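Local coordinates for Two-component system response regulator/GGDEF domain protein (Aeromonas salmonicida, PDB 3LUF), which probably makes cyclic di-GMP from two GTP molecules through a diguanylate cyclase domain absent from this construct, which holds its two tandem magnesium-binding receiver domains, at residues Gln26-Glu31 and Gly114-Leu119; Gln123-Leu128 and Gln147-His152; Ile170-Val175 and Gln199-Gly204. One frame throughout, in Å; residues are numbered along the deposited sequence. Where two conformers were deposited one is given.

Interaction 1: residues Gln26-Glu31 and Gly114-Leu119; sequences QQTGLE and GLVHRL
The imidazole of His117 is the flat group here, and it meets Thr28 CB and Gln27 O obliquely. Its ND1 stays 4.4 Å from Gln27 O, a loose approach. The firmer touch is made lower on the side chain, where Thr28 CG2 rests 3.8 Å from His117 CB. These two side chains slide past each other in opposite directions.

Beside this pair, Leu30 crosses Val116 obliquely. Leu30 CD1 reaches Val116 CG2 at 3.7 Å and comes equally near Val116 O. Thr28 OG1 is engaged within its own segment. It accepts from Leu30 N at 3.1 Å, with an N-H...O angle of 165°, and also bonds to Ile24 O, just before the segment. The first of these bonds closes an ST turn just after helix 14-27, and both Thr28 and Leu30 direct CB toward helix 106-122. Gln27 OE1 is held by Gln110 of that helix, and Val116 also packs on Val51 and Leu53 of strand 49-55.

The arrangement is the join between the first and last helices of a CheY-like receiver fold, made in the loop that leads from helix 14-27 to strand 31-35.

Interaction 2: residues Gln123-Leu128 and Gln147-His152; sequences QQIEVL and QLLQVH. Unlike the reference sequence in segment 147-152: Gln150 (reference Leu).
Three backbone hydrogen bonds join the two segments as parallel strands. Gln150 N donates to Ile125 O, Val127 N to Gln150 O, and His152 N to Val127 O. Gln150 thus bonds through both N and O to the residues on either side of Glu126. The short strand axes are 4.7 Å apart and turned by 29°.

Two side-chain hydrogen bonds add to these. His152 NE2 donates a hydrogen bond to Glu126 OE1 at 2.7 Å. The oxygen uses its anti lone pair, and ring and carboxylate are nearly coplanar. Glu126 CB and Val127 O lie at the ring edge, in its plane. This carboxylate bond helps to set the rotation of the imidazole and would be expected to favour its protonated form. Gln150, which differs from the reference sequence, has an extended chain with CD anti to CA (chi2 -179°). This brings its amide to the other segment, where NE2 donates to Gln123 O at 2.8 Å. The amide plane is only 12° from that of the Glu126 carboxylate, and Gln150 OE1 sits 3.6 Å from Glu126 CG.

Most apolar contacts are on the Val127 and Val151 side. Leu149 CD2 touches Ile125 CG2 at 3.8 Å, the two side chains lying side by side and pointing the same way. Val127 crosses Leu149 at about a right angle, and Val127 CG2 meets Val151 CG2 at 4.0 Å. On the Glu126 and His152 side, Leu128 CD1 comes within 3.9 Å of His152 CB.

The strands belong to a right-handed beta-alpha-beta unit with helix 134-145, whose Leu144 packs on Val127, Leu149 and Val151. Leu128 and His152 face helix 157-166. Strand 150-154 is outermost in the sheet, and strand 126-130 pairs on its other side with strand 172-176.

Interaction 3: residues Ile170-Val175 and Gln199-Gly204; sequences IRLVLV and QLAIIG
Leu172, Ala201 and Ile203 meet on one face of the paired strands. Leu172 CD1 approaches Ala201 CB to 3.7 Å and lies 4.0 Å from both CG1 and CD1 of Ile203. One methyl therefore touches two residues of the neighbouring strand. Leu174 adds only a loose contact to Ile203.

Leu200, Val173, Ile202 and Val175 make the contact on the opposite face. Leu200 CG is anti to its backbone N (chi1 -176°) and so beside the carbonyl carbon, with both its methyls at Val173. In the conformer given for Val173, its CG2 is 3.8 Å from Leu200 CD1 and near CD2 as well. Leu200 CD1 also lies against the backbone of the other segment, 3.5 Å from Ile170 O. Further along the same face, Val175 and Ile202 meet through their CG2 methyls, which are 4.1 Å apart.

The backbones hold these side chains in parallel register. Ala201 N donates to Arg171 O, Val173 N to Ala201 O, Ile203 N to Val173 O and Val175 N to Ile203 O. The strand segments are turned by only 17°.

The pair sits in the interior of the second receiver sheet, with Asp176 of the magnesium site directly after Val175. Helix 184-194 links the two strands and packs its Leu191 on Leu200 and Ile202, while helix 232-248 covers the other face, touching Leu172, Leu174 and Ile203. Strand 126-130 flanks strand 172-176, and strand 224-228 flanks strand 201-207.

How the interactions relate
Interaction 1 belongs to the first receiver domain; interactions 2 and 3 share the sheet of the second. Interaction 3 is the buried one, between inner strands, and its side-chain contacts are all apolar. Interaction 2 lies at the sheet edge, is partly buried, and has polar side chains bonding on one face while most aliphatic ones pack on the other. Interaction 1 is the smallest, a partly buried helix contact made by side-chain packing. Strands 126-130 and 172-176 join interactions 2 and 3 through Leu128, whose N and O pair with Leu172 O and Leu174 N. Helix 106-122 runs on toward strand 126-130, and Leu119 touches Gln147 and Leu148 across the domain junction.

Interaction 1: residues Gln26-Glu31 and Gly114-Leu119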
loop_
_atom_site.group_PDB
_atom_site.type_symbol
_atom_site.label_atom_id
_atom_site.label_comp_id
_atom_site.label_asym_id
_atom_site.label_seq_id
_atom_site.Cartn_x
_atom_site.Cartn_y
_atom_site.Cartn_z
ATOM N N GLN B 26 -12.345 10.976 -19.495
ATOM C CA GLN B 26 -11.118 11.761 -19.471
ATOM C C GLN B 26 -9.971 10.978 -18.858
ATOM O O GLN B 26 -8.829 11.134 -19.268
ATOM C CB GLN B 26 -11.372 13.080 -18.756
ATOM C CG GLN B 26 -10.155 13.927 -18.429
ATOM C CD GLN B 26 -10.567 15.003 -17.450
ATOM O OE1 GLN B 26 -11.161 16.002 -17.838
ATOM N NE2 GLN B 26 -10.315 14.776 -16.177
ATOM N N GLN B 27 -10.281 10.102 -17.918
ATOM C CA GLN B 27 -9.271 9.454 -17.119
ATOM C C GLN B 27 -9.055 7.983 -17.427
ATOM O O GLN B 27 -8.110 7.389 -16.925
ATOM C CB GLN B 27 -9.594 9.650 -15.624
ATOM C CG GLN B 27 -9.662 11.110 -15.232
ATOM C CD GLN B 27 -10.048 11.299 -13.778
ATOM O OE1 GLN B 27 -9.444 10.708 -12.875
ATOM N NE2 GLN B 27 -11.052 12.131 -13.546
ATOM N N THR B 28 -9.924 7.380 -18.240
ATOM C CA THR B 28 -9.731 5.995 -18.678
ATOM C C THR B 28 -9.793 5.854 -20.199
ATOM O O THR B 28 -10.170 6.804 -20.908
ATOM C CB THR B 28 -10.780 5.033 -18.083
ATOM O OG1 THR B 28 -11.978 5.053 -18.869
ATOM C CG2 THR B 28 -11.088 5.396 -16.614
ATOM N N GLY B 29 -9.436 4.659 -20.663
ATOM C CA GLY B 29 -9.555 4.291 -22.078
ATOM C C GLY B 29 -10.826 3.548 -22.445
ATOM O O GLY B 29 -10.927 2.970 -23.533
ATOM N N LEU B 30 -11.818 3.569 -21.558
ATOM C CA LEU B 30 -13.063 2.819 -21.771
ATOM C C LEU B 30 -14.098 3.538 -22.647
ATOM O O LEU B 30 -14.320 4.740 -22.487
ATOM C CB LEU B 30 -13.701 2.496 -20.413
ATOM C CG LEU B 30 -12.860 1.581 -19.521
ATOM C CD1 LEU B 30 -13.424 1.604 -18.097
ATOM C CD2 LEU B 30 -12.857 0.211 -20.079
ATOM N N GLU B 31 -14.734 2.798 -23.562
ATOM C CA GLU B 31 -15.928 3.289 -24.270
ATOM C C GLU B 31 -17.113 3.184 -23.323
ATOM O O GLU B 31 -17.221 2.215 -22.572
ATOM C CB GLU B 31 -16.243 2.455 -25.508
ATOM C CG GLU B 31 -15.923 3.117 -26.850
ATOM C CD GLU B 31 -14.732 2.471 -27.523
ATOM O OE1 GLU B 31 -13.792 2.073 -26.801
ATOM O OE2 GLU B 31 -14.748 2.333 -28.764
ATOM N N GLY B 114 -11.198 5.264 -10.768
ATOM C CA GLY B 114 -10.052 4.411 -10.499
ATOM C C GLY B 114 -10.422 2.955 -10.539
ATOM O O GLY B 114 -9.656 2.150 -11.027
ATOM N N LEU B 115 -11.620 2.623 -10.062
ATOM C CA LEU B 115 -12.064 1.233 -10.035
ATOM C C LEU B 115 -12.211 0.679 -11.443
ATOM O O LEU B 115 -11.691 -0.403 -11.736
ATOM C CB LEU B 115 -13.408 1.126 -9.343
ATOM C CG LEU B 115 -14.050 -0.258 -9.279
ATOM C CD1 LEU B 115 -13.152 -1.304 -8.670
ATOM C CD2 LEU B 115 -15.367 -0.180 -8.497
ATOM N N VAL B 116 -12.911 1.397 -12.309
ATOM C CA VAL B 116 -13.200 0.806 -13.647
ATOM C C VAL B 116 -11.934 0.704 -14.495
ATOM O O VAL B 116 -11.792 -0.207 -15.324
ATOM C CB VAL B 116 -14.349 1.522 -14.424
ATOM C CG1 VAL B 116 -15.667 1.385 -13.594
ATOM C CG2 VAL B 116 -13.995 2.991 -14.754
ATOM N N HIS B 117 -11.021 1.641 -14.277
ATOM C CA HIS B 117 -9.715 1.595 -14.930
ATOM C C HIS B 117 -8.952 0.343 -14.465
ATOM O O HIS B 117 -8.402 -0.409 -15.268
ATOM C CB HIS B 117 -8.984 2.910 -14.647
ATOM C CG HIS B 117 -7.582 2.979 -15.174
ATOM N ND1 HIS B 117 -7.286 3.131 -16.515
ATOM C CD2 HIS B 117 -6.400 3.008 -14.524
ATOM C CE1 HIS B 117 -5.978 3.227 -16.666
ATOM N NE2 HIS B 117 -5.417 3.151 -15.472
ATOM N N ARG B 118 -8.947 0.098 -13.164
ATOM C CA ARG B 118 -8.341 -1.080 -12.635
ATOM C C ARG B 118 -9.036 -2.347 -13.129
ATOM O O ARG B 118 -8.369 -3.333 -13.496
ATOM C CB ARG B 118 -8.446 -0.975 -11.092
ATOM C CG ARG B 118 -7.620 -1.884 -10.301
ATOM C CD ARG B 118 -6.119 -1.578 -10.422
ATOM N NE ARG B 118 -5.515 -2.488 -11.387
ATOM C CZ ARG B 118 -4.409 -2.213 -12.078
ATOM N NH1 ARG B 118 -3.913 -3.131 -12.896
ATOM N NH2 ARG B 118 -3.782 -1.032 -11.936
ATOM N N LEU B 119 -10.372 -2.372 -13.118
ATOM C CA LEU B 119 -11.068 -3.590 -13.572
ATOM C C LEU B 119 -10.747 -3.906 -15.017
ATOM O O LEU B 119 -10.544 -5.063 -15.354
ATOM C CB LEU B 119 -12.607 -3.438 -13.438
ATOM C CG LEU B 119 -13.086 -3.394 -11.979
ATOM C CD1 LEU B 119 -14.600 -3.005 -11.961
ATOM C CD2 LEU B 119 -12.883 -4.684 -11.207
#

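Interaction 2: residues Gln123-Leu128 and Gln147-His152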
loop_
_atom_site.group_PDB
_atom_site.type_symbol
_atom_site.label_atom_id
_atom_site.label_comp_id
_atom_site.label_asym_id
_atom_site.label_seq_id
_atom_site.Cartn_x
_atom_site.Cartn_y
_atom_site.Cartn_z
ATOM N N GLN B 123 -8.149 -7.614 -16.275
ATOM C CA GLN B 123 -8.569 -8.719 -17.153
ATOM C C GLN B 123 -7.358 -9.450 -17.741
ATOM O O GLN B 123 -7.422 -10.666 -18.040
ATOM C CB GLN B 123 -9.409 -8.217 -18.329
ATOM C CG GLN B 123 -10.704 -7.505 -17.936
ATOM C CD GLN B 123 -11.398 -6.923 -19.130
ATOM O OE1 GLN B 123 -10.957 -5.908 -19.700
ATOM N NE2 GLN B 123 -12.506 -7.539 -19.517
ATOM N N GLN B 124 -6.274 -8.723 -17.976
ATOM C CA GLN B 124 -5.136 -9.385 -18.611
ATOM C C GLN B 124 -3.975 -9.643 -17.657
ATOM O O GLN B 124 -2.830 -9.893 -18.093
ATOM C CB GLN B 124 -4.702 -8.648 -19.878
ATOM C CG GLN B 124 -3.816 -7.478 -19.687
ATOM C CD GLN B 124 -3.075 -7.090 -20.948
ATOM O OE1 GLN B 124 -1.936 -6.597 -20.883
ATOM N NE2 GLN B 124 -3.717 -7.289 -22.116
ATOM N N ILE B 125 -4.270 -9.576 -16.363
ATOM C CA ILE B 125 -3.235 -9.761 -15.335
ATOM C C ILE B 125 -3.423 -11.094 -14.618
ATOM O O ILE B 125 -4.531 -11.438 -14.221
ATOM C CB ILE B 125 -3.241 -8.578 -14.330
ATOM C CG1 ILE B 125 -2.843 -7.286 -15.057
ATOM C CG2 ILE B 125 -2.316 -8.880 -13.126
ATOM C CD1 ILE B 125 -2.943 -5.972 -14.211
ATOM N N GLU B 126 -2.346 -11.869 -14.489
ATOM C CA GLU B 126 -2.382 -13.156 -13.766
ATOM C C GLU B 126 -1.717 -13.021 -12.391
ATOM O O GLU B 126 -0.630 -12.427 -12.256
ATOM C CB GLU B 126 -1.663 -14.253 -14.576
ATOM C CG GLU B 126 -2.309 -14.450 -15.948
ATOM C CD GLU B 126 -1.628 -15.552 -16.754
ATOM O OE1 GLU B 126 -1.468 -16.659 -16.202
ATOM O OE2 GLU B 126 -1.287 -15.308 -17.938
ATOM N N VAL B 127 -2.418 -13.523 -11.387
ATOM C CA VAL B 127 -1.945 -13.489 -10.014
ATOM C C VAL B 127 -2.015 -14.868 -9.382
ATOM O O VAL B 127 -2.723 -15.746 -9.872
ATOM C CB VAL B 127 -2.755 -12.483 -9.186
ATOM C CG1 VAL B 127 -2.762 -11.135 -9.841
ATOM C CG2 VAL B 127 -4.213 -13.035 -8.914
ATOM N N LEU B 128 -1.276 -15.064 -8.287
ATOM C CA LEU B 128 -1.221 -16.385 -7.659
ATOM C C LEU B 128 -1.519 -16.268 -6.180
ATOM O O LEU B 128 -0.942 -15.414 -5.491
ATOM C CB LEU B 128 0.174 -17.002 -7.856
ATOM C CG LEU B 128 0.533 -18.311 -7.124
ATOM C CD1 LEU B 128 -0.444 -19.463 -7.453
ATOM C CD2 LEU B 128 2.003 -18.725 -7.371
ATOM N N GLN B 147 -12.301 -8.901 -8.833
ATOM C CA GLN B 147 -11.547 -7.778 -9.342
ATOM C C GLN B 147 -11.234 -8.029 -10.844
ATOM O O GLN B 147 -10.449 -7.304 -11.435
ATOM C CB GLN B 147 -10.257 -7.558 -8.521
ATOM C CG GLN B 147 -10.477 -7.212 -7.029
ATOM C CD GLN B 147 -9.193 -7.209 -6.202
ATOM O OE1 GLN B 147 -8.166 -6.652 -6.601
ATOM N NE2 GLN B 147 -9.266 -7.795 -5.011
ATOM N N LEU B 148 -11.838 -9.062 -11.431
ATOM C CA LEU B 148 -11.619 -9.494 -12.818
ATOM C C LEU B 148 -10.201 -10.003 -13.152
ATOM O O LEU B 148 -9.841 -10.144 -14.330
ATOM C CB LEU B 148 -12.074 -8.411 -13.824
ATOM C CG LEU B 148 -13.562 -8.010 -13.695
ATOM C CD1 LEU B 148 -13.834 -6.967 -14.741
ATOM C CD2 LEU B 148 -14.514 -9.237 -13.892
ATOM N N LEU B 149 -9.434 -10.346 -12.121
ATOM C CA LEU B 149 -8.105 -10.891 -12.335
ATOM C C LEU B 149 -8.175 -12.365 -12.769
ATOM O O LEU B 149 -9.154 -13.064 -12.502
ATOM C CB LEU B 149 -7.282 -10.781 -11.042
ATOM C CG LEU B 149 -6.927 -9.353 -10.609
ATOM C CD1 LEU B 149 -6.650 -9.324 -9.117
ATOM C CD2 LEU B 149 -5.707 -8.870 -11.375
ATOM N N GLN B 150 -7.121 -12.804 -13.447
ATOM C CA GLN B 150 -6.895 -14.208 -13.716
ATOM C C GLN B 150 -6.139 -14.794 -12.535
ATOM O O GLN B 150 -4.992 -14.434 -12.296
ATOM C CB GLN B 150 -6.079 -14.323 -14.987
ATOM C CG GLN B 150 -6.844 -13.849 -16.224
ATOM C CD GLN B 150 -6.004 -14.009 -17.469
ATOM O OE1 GLN B 150 -5.440 -15.082 -17.705
ATOM N NE2 GLN B 150 -5.854 -12.937 -18.235
ATOM N N VAL B 151 -6.803 -15.692 -11.804
ATOM C CA VAL B 151 -6.327 -16.151 -10.493
ATOM C C VAL B 151 -5.892 -17.620 -10.531
ATOM O O VAL B 151 -6.680 -18.530 -10.855
ATOM C CB VAL B 151 -7.378 -15.922 -9.359
ATOM C CG1 VAL B 151 -6.751 -16.178 -8.015
ATOM C CG2 VAL B 151 -7.960 -14.448 -9.408
ATOM N N HIS B 152 -4.610 -17.851 -10.226
ATOM C CA HIS B 152 -4.104 -19.195 -10.086
ATOM C C HIS B 152 -4.057 -19.530 -8.596
ATOM O O HIS B 152 -3.933 -18.660 -7.762
ATOM C CB HIS B 152 -2.673 -19.270 -10.613
ATOM C CG HIS B 152 -2.531 -18.922 -12.061
ATOM N ND1 HIS B 152 -2.424 -19.883 -13.046
ATOM C CD2 HIS B 152 -2.429 -17.728 -12.684
ATOM C CE1 HIS B 152 -2.292 -19.292 -14.217
ATOM N NE2 HIS B 152 -2.299 -17.982 -14.031
#

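Interaction 3: residues Ile170-Val175 and Gln199-Gly204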
loop_
_atom_site.group_PDB
_atom_site.type_symbol
_atom_site.label_atom_id
_atom_site.label_comp_id
_atom_site.label_asym_id
_atom_site.label_seq_id
_atom_site.Cartn_x
_atom_site.Cartn_y
_atom_site.Cartn_z
ATOM N N ILE B 170 2.524 -14.626 -14.532
ATOM C CA ILE B 170 2.018 -14.290 -13.156
ATOM C C ILE B 170 2.891 -13.134 -12.654
ATOM O O ILE B 170 4.122 -13.243 -12.690
ATOM C CB ILE B 170 2.071 -15.493 -12.203
ATOM C CG1 ILE B 170 0.969 -16.505 -12.564
ATOM C CG2 ILE B 170 1.909 -15.039 -10.732
ATOM C CD1 ILE B 170 1.127 -17.912 -11.910
ATOM N N ARG B 171 2.283 -12.018 -12.223
ATOM C CA ARG B 171 3.080 -10.865 -11.800
ATOM C C ARG B 171 2.934 -10.535 -10.317
ATOM O O ARG B 171 3.623 -9.663 -9.794
ATOM C CB ARG B 171 2.729 -9.646 -12.645
ATOM C CG ARG B 171 1.353 -9.048 -12.352
ATOM C CD ARG B 171 1.168 -7.813 -13.219
ATOM N NE ARG B 171 1.106 -8.213 -14.629
ATOM C CZ ARG B 171 1.065 -7.360 -15.648
ATOM N NH1 ARG B 171 1.139 -6.041 -15.416
ATOM N NH2 ARG B 171 1.001 -7.832 -16.900
ATOM N N LEU B 172 1.988 -11.206 -9.651
ATOM C CA LEU B 172 1.732 -10.866 -8.244
ATOM C C LEU B 172 1.385 -12.154 -7.519
ATOM O O LEU B 172 0.607 -12.966 -8.008
ATOM C CB LEU B 172 0.607 -9.829 -8.144
ATOM C CG LEU B 172 -0.012 -9.649 -6.738
ATOM C CD1 LEU B 172 1.010 -8.953 -5.918
ATOM C CD2 LEU B 172 -1.309 -8.855 -6.749
ATOM N N VAL B 173 2.032 -12.359 -6.379
ATOM C CA VAL B 173 1.824 -13.524 -5.539
ATOM C C VAL B 173 1.394 -13.047 -4.161
ATOM O O VAL B 173 2.010 -12.122 -3.601
ATOM C CB VAL B 173 3.099 -14.378 -5.353
ATOM C CG1 VAL B 173 2.735 -15.642 -4.556
ATOM C CG2 VAL B 173 3.738 -14.751 -6.687
ATOM N N LEU B 174 0.320 -13.654 -3.628
ATOM C CA LEU B 174 -0.094 -13.453 -2.244
ATOM C C LEU B 174 0.249 -14.710 -1.460
ATOM O O LEU B 174 -0.149 -15.802 -1.836
ATOM C CB LEU B 174 -1.598 -13.168 -2.163
ATOM C CG LEU B 174 -2.144 -11.939 -2.927
ATOM C CD1 LEU B 174 -2.373 -12.222 -4.420
ATOM C CD2 LEU B 174 -3.475 -11.582 -2.326
ATOM N N VAL B 175 0.982 -14.545 -0.365
ATOM C CA VAL B 175 1.651 -15.666 0.327
ATOM C C VAL B 175 1.249 -15.766 1.794
ATOM O O VAL B 175 1.521 -14.881 2.573
ATOM C CB VAL B 175 3.196 -15.511 0.254
ATOM C CG1 VAL B 175 3.872 -16.700 0.940
ATOM C CG2 VAL B 175 3.646 -15.457 -1.190
ATOM N N GLN B 199 9.857 -7.558 -11.096
ATOM C CA GLN B 199 9.556 -8.726 -11.906
ATOM C C GLN B 199 8.382 -9.530 -11.366
ATOM O O GLN B 199 7.650 -10.163 -12.138
ATOM C CB GLN B 199 10.766 -9.635 -12.041
ATOM C CG GLN B 199 11.866 -9.030 -12.947
ATOM C CD GLN B 199 13.118 -9.851 -12.932
ATOM O OE1 GLN B 199 13.651 -10.185 -11.866
ATOM N NE2 GLN B 199 13.609 -10.196 -14.119
ATOM N N LEU B 200 8.239 -9.534 -10.046
ATOM C CA LEU B 200 7.226 -10.345 -9.396
ATOM C C LEU B 200 6.867 -9.692 -8.066
ATOM O O LEU B 200 7.672 -9.774 -7.129
ATOM C CB LEU B 200 7.772 -11.781 -9.168
ATOM C CG LEU B 200 6.784 -12.792 -8.578
ATOM C CD1 LEU B 200 5.593 -13.006 -9.561
ATOM C CD2 LEU B 200 7.413 -14.132 -8.133
ATOM N N ALA B 201 5.676 -9.097 -7.958
ATOM C CA ALA B 201 5.274 -8.434 -6.691
ATOM C C ALA B 201 4.819 -9.508 -5.702
ATOM O O ALA B 201 4.217 -10.500 -6.103
ATOM C CB ALA B 201 4.173 -7.430 -6.925
ATOM N N ILE B 202 5.151 -9.341 -4.433
ATOM C CA ILE B 202 4.712 -10.300 -3.436
ATOM C C ILE B 202 4.059 -9.542 -2.316
ATOM O O ILE B 202 4.633 -8.568 -1.807
ATOM C CB ILE B 202 5.908 -11.073 -2.875
ATOM C CG1 ILE B 202 6.569 -11.900 -3.988
ATOM C CG2 ILE B 202 5.511 -11.883 -1.609
ATOM C CD1 ILE B 202 7.976 -12.366 -3.566
ATOM N N ILE B 203 2.834 -9.945 -1.967
ATOM C CA ILE B 203 2.200 -9.457 -0.733
ATOM C C ILE B 203 2.241 -10.576 0.295
ATOM O O ILE B 203 1.676 -11.676 0.075
ATOM C CB ILE B 203 0.722 -9.034 -0.944
ATOM C CG1 ILE B 203 0.637 -7.989 -2.083
ATOM C CG2 ILE B 203 0.139 -8.508 0.373
ATOM C CD1 ILE B 203 -0.831 -7.680 -2.586
ATOM N N GLY B 204 2.893 -10.298 1.406
ATOM C CA GLY B 204 3.037 -11.307 2.464
ATOM C C GLY B 204 1.837 -11.228 3.394
ATOM O O GLY B 204 1.575 -10.162 3.966
#